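Local coordinates for protein pectate lyase II (Xanthomonas campestris pv. campestris, PDB 2QY1) that probably cleaves pectate as a secreted polysaccharide lyase of family 1, taking part in carbohydrate breakdown, at residues 175-180 and 199-204. The protein carries 2 engineered substitutions. Sequence-based numbering, arbitrary orientation.
Sequences QKVALN and NRFENV
V177 meets F201 and V204 in a small, wholly apolar contact in the interior of a parallel beta-helix, where 175-180, just past a corner of the chain, faces the end of strand 193-202 and the corner after it in the next coil. No hydrogen bond joins 175-180 to 199-204, and the two segments bury 174 Å² between them. V177 makes the side-chain contacts from its side, one methyl for each partner. CG1, anti to the backbone N (chi1 178°), reaches the F201 ring and lies 3.7 Å from F201 CE1, with CD1 of that ring equally near; the methyl comes at the ring obliquely. The other branch, V177 CG2, runs into the fork of V204, 3.5 Å from V204 CB and 3.6 Å from V204 CG1, the two valines crossing at roughly a right angle. V204 can reach inward because the chain bends at N203, which has left-handed backbone angles, so F201 before the corner and V204 after it both direct their side chains toward V177.

Neighbouring coils continue the packing: V171 also touches V177, the F223 ring meets that of F201 with planes about 50° apart, and V226 packs on V204. Backbone bonds from V177 to I155 and S206 tie this part of the chain to the turns before and after. R200 and E202, which flank F201 in sequence, point to the opposite face of the strand, where they form a salt bridge: R200 grips E202 side-on, NE and NH2 both donating to E202 OE2, each at 3.0 Å, and the carboxylate oxygen lies in the guanidinium plane.

Apolar side chains stacked coil upon coil in the interior are the hallmark of the right-handed parallel beta-helix of the pectate lyase family.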
ATOM      1  N   GLN A 175      -7.348  -4.579   8.555  1.00 23.20           N
ATOM      2  CA  GLN A 175      -8.378  -3.552   8.739  1.00 23.71           C
ATOM      3  C   GLN A 175      -8.168  -2.331   7.842  1.00 23.66           C
ATOM      4  O   GLN A 175      -9.066  -1.952   7.085  1.00 23.81           O
ATOM      5  CB  GLN A 175      -8.507  -3.109  10.201  1.00 23.90           C
ATOM      6  CG  GLN A 175      -9.766  -2.257  10.445  1.00 25.64           C
ATOM      7  CD  GLN A 175      -9.697  -1.382  11.691  1.00 27.55           C
ATOM      8  OE1 GLN A 175      -8.706  -1.385  12.421  1.00 29.81           O
ATOM      9  NE2 GLN A 175     -10.766  -0.636  11.942  1.00 28.09           N
ATOM     10  N   LYS A 176      -6.986  -1.725   7.936  1.00 23.42           N
ATOM     11  CA  LYS A 176      -6.700  -0.476   7.236  1.00 23.33           C
ATOM     12  C   LYS A 176      -5.571  -0.652   6.225  1.00 22.78           C
ATOM     13  O   LYS A 176      -4.392  -0.627   6.576  1.00 22.40           O
ATOM     14  CB  LYS A 176      -6.408   0.635   8.248  1.00 23.63           C
ATOM     15  CG  LYS A 176      -7.676   1.101   8.960  1.00 24.92           C
ATOM     16  CD  LYS A 176      -7.405   2.091  10.072  1.00 27.38           C
ATOM     17  CE  LYS A 176      -8.642   2.947  10.358  1.00 28.52           C
ATOM     18  NZ  LYS A 176      -9.837   2.144  10.764  1.00 29.92           N
ATOM     19  N   VAL A 177      -5.954  -0.815   4.960  1.00 22.33           N
ATOM     20  CA  VAL A 177      -5.040  -1.314   3.926  1.00 21.81           C
ATOM     21  C   VAL A 177      -3.968  -0.319   3.484  1.00 21.78           C
ATOM     22  O   VAL A 177      -2.773  -0.617   3.551  1.00 21.57           O
ATOM     23  CB  VAL A 177      -5.812  -1.845   2.688  1.00 21.82           C
ATOM     24  CG1 VAL A 177      -4.848  -2.318   1.601  1.00 21.54           C
ATOM     25  CG2 VAL A 177      -6.743  -2.967   3.098  1.00 21.49           C
ATOM     26  N   ALA A 178      -4.397   0.851   3.023  1.00 21.34           N
ATOM     27  CA  ALA A 178      -3.489   1.782   2.367  1.00 20.97           C
ATOM     28  C   ALA A 178      -3.870   3.231   2.624  1.00 20.82           C
ATOM     29  O   ALA A 178      -4.930   3.688   2.199  1.00 20.70           O
ATOM     30  CB  ALA A 178      -3.431   1.497   0.867  1.00 20.87           C
ATOM     31  N   LEU A 179      -2.993   3.943   3.324  1.00 20.63           N
ATOM     32  CA  LEU A 179      -3.169   5.367   3.566  1.00 20.70           C
ATOM     33  C   LEU A 179      -2.339   6.164   2.574  1.00 20.67           C
ATOM     34  O   LEU A 179      -1.213   5.788   2.249  1.00 20.56           O
ATOM     35  CB  LEU A 179      -2.767   5.724   5.003  1.00 20.60           C
ATOM     36  CG  LEU A 179      -3.012   7.146   5.522  1.00 20.93           C
ATOM     37  CD1 LEU A 179      -4.497   7.482   5.562  1.00 20.70           C
ATOM     38  CD2 LEU A 179      -2.400   7.304   6.904  1.00 21.14           C
ATOM     39  N   ASN A 180      -2.904   7.265   2.090  1.00 20.62           N
ATOM     40  CA  ASN A 180      -2.185   8.175   1.210  1.00 20.84           C
ATOM     41  C   ASN A 180      -2.540   9.612   1.591  1.00 20.86           C
ATOM     42  O   ASN A 180      -3.490  10.182   1.063  1.00 20.74           O
ATOM     43  CB  ASN A 180      -2.516   7.876  -0.260  1.00 20.63           C
ATOM     44  CG  ASN A 180      -1.451   8.378  -1.219  1.00 21.05           C
ATOM     45  OD1 ASN A 180      -0.933   9.488  -1.074  1.00 20.86           O
ATOM     46  ND2 ASN A 180      -1.119   7.556  -2.214  1.00 20.51           N
ATOM     47  N   ASN A 199      -3.036  -5.280  -7.598  1.00 20.14           N
ATOM     48  CA  ASN A 199      -3.054  -5.677  -6.195  1.00 20.53           C
ATOM     49  C   ASN A 199      -4.269  -6.551  -5.884  1.00 20.83           C
ATOM     50  O   ASN A 199      -5.314  -6.437  -6.533  1.00 20.96           O
ATOM     51  CB  ASN A 199      -3.044  -4.454  -5.268  1.00 20.17           C
ATOM     52  CG  ASN A 199      -1.847  -3.550  -5.495  1.00 20.19           C
ATOM     53  OD1 ASN A 199      -1.978  -2.436  -6.001  1.00 20.66           O
ATOM     54  ND2 ASN A 199      -0.676  -4.027  -5.125  1.00 17.51           N
ATOM     55  N   ARG A 200      -4.115  -7.422  -4.891  1.00 21.18           N
ATOM     56  CA  ARG A 200      -5.204  -8.262  -4.398  1.00 21.47           C
ATOM     57  C   ARG A 200      -5.606  -7.785  -3.009  1.00 21.76           C
ATOM     58  O   ARG A 200      -4.809  -7.847  -2.071  1.00 22.15           O
ATOM     59  CB  ARG A 200      -4.772  -9.730  -4.353  1.00 21.46           C
ATOM     60  CG  ARG A 200      -5.905 -10.709  -4.104  1.00 21.47           C
ATOM     61  CD  ARG A 200      -5.425 -12.150  -4.148  1.00 21.50           C
ATOM     62  NE  ARG A 200      -6.470 -13.070  -3.694  1.00 21.58           N
ATOM     63  CZ  ARG A 200      -6.316 -14.385  -3.552  1.00 22.20           C
ATOM     64  NH1 ARG A 200      -5.155 -14.966  -3.829  1.00 21.75           N
ATOM     65  NH2 ARG A 200      -7.335 -15.125  -3.130  1.00 22.29           N
ATOM     66  N   PHE A 201      -6.838  -7.295  -2.894  1.00 22.06           N
ATOM     67  CA  PHE A 201      -7.382  -6.816  -1.628  1.00 22.23           C
ATOM     68  C   PHE A 201      -8.546  -7.711  -1.226  1.00 22.43           C
ATOM     69  O   PHE A 201      -9.623  -7.640  -1.827  1.00 22.56           O
ATOM     70  CB  PHE A 201      -7.865  -5.365  -1.753  1.00 22.08           C
ATOM     71  CG  PHE A 201      -6.817  -4.399  -2.249  1.00 22.32           C
ATOM     72  CD1 PHE A 201      -5.654  -4.162  -1.516  1.00 22.62           C
ATOM     73  CD2 PHE A 201      -7.014  -3.693  -3.436  1.00 21.85           C
ATOM     74  CE1 PHE A 201      -4.690  -3.250  -1.973  1.00 21.86           C
ATOM     75  CE2 PHE A 201      -6.066  -2.779  -3.895  1.00 21.55           C
ATOM     76  CZ  PHE A 201      -4.901  -2.558  -3.161  1.00 22.01           C
ATOM     77  N   GLU A 202      -8.337  -8.558  -0.220  1.00 22.59           N
ATOM     78  CA  GLU A 202      -9.357  -9.535   0.157  1.00 22.81           C
ATOM     79  C   GLU A 202      -9.522  -9.693   1.668  1.00 22.80           C
ATOM     80  O   GLU A 202      -8.540  -9.798   2.400  1.00 22.69           O
ATOM     81  CB  GLU A 202      -9.071 -10.888  -0.498  1.00 22.92           C
ATOM     82  CG  GLU A 202     -10.307 -11.757  -0.650  1.00 23.97           C
ATOM     83  CD  GLU A 202     -10.140 -12.874  -1.661  1.00 24.18           C
ATOM     84  OE1 GLU A 202     -10.945 -13.822  -1.614  1.00 24.85           O
ATOM     85  OE2 GLU A 202      -9.215 -12.811  -2.500  1.00 24.79           O
ATOM     86  N   ASN A 203     -10.776  -9.727   2.117  1.00 22.72           N
ATOM     87  CA  ASN A 203     -11.103  -9.776   3.545  1.00 22.87           C
ATOM     88  C   ASN A 203     -10.430  -8.628   4.298  1.00 22.68           C
ATOM     89  O   ASN A 203      -9.637  -8.837   5.218  1.00 22.58           O
ATOM     90  CB  ASN A 203     -10.756 -11.144   4.152  1.00 23.08           C
ATOM     91  CG  ASN A 203     -11.487 -12.289   3.470  1.00 23.89           C
ATOM     92  OD1 ASN A 203     -10.874 -13.115   2.791  1.00 25.09           O
ATOM     93  ND2 ASN A 203     -12.805 -12.338   3.640  1.00 24.23           N
ATOM     94  N   VAL A 204     -10.742  -7.412   3.863  1.00 22.61           N
ATOM     95  CA  VAL A 204     -10.209  -6.189   4.459  1.00 22.50           C
ATOM     96  C   VAL A 204     -11.376  -5.261   4.794  1.00 22.78           C
ATOM     97  O   VAL A 204     -12.501  -5.507   4.359  1.00 22.72           O
ATOM     98  CB  VAL A 204      -9.187  -5.479   3.524  1.00 22.42           C
ATOM     99  CG1 VAL A 204      -7.952  -6.357   3.299  1.00 22.10           C
ATOM    100  CG2 VAL A 204      -9.823  -5.087   2.187  1.00 21.86           C
TER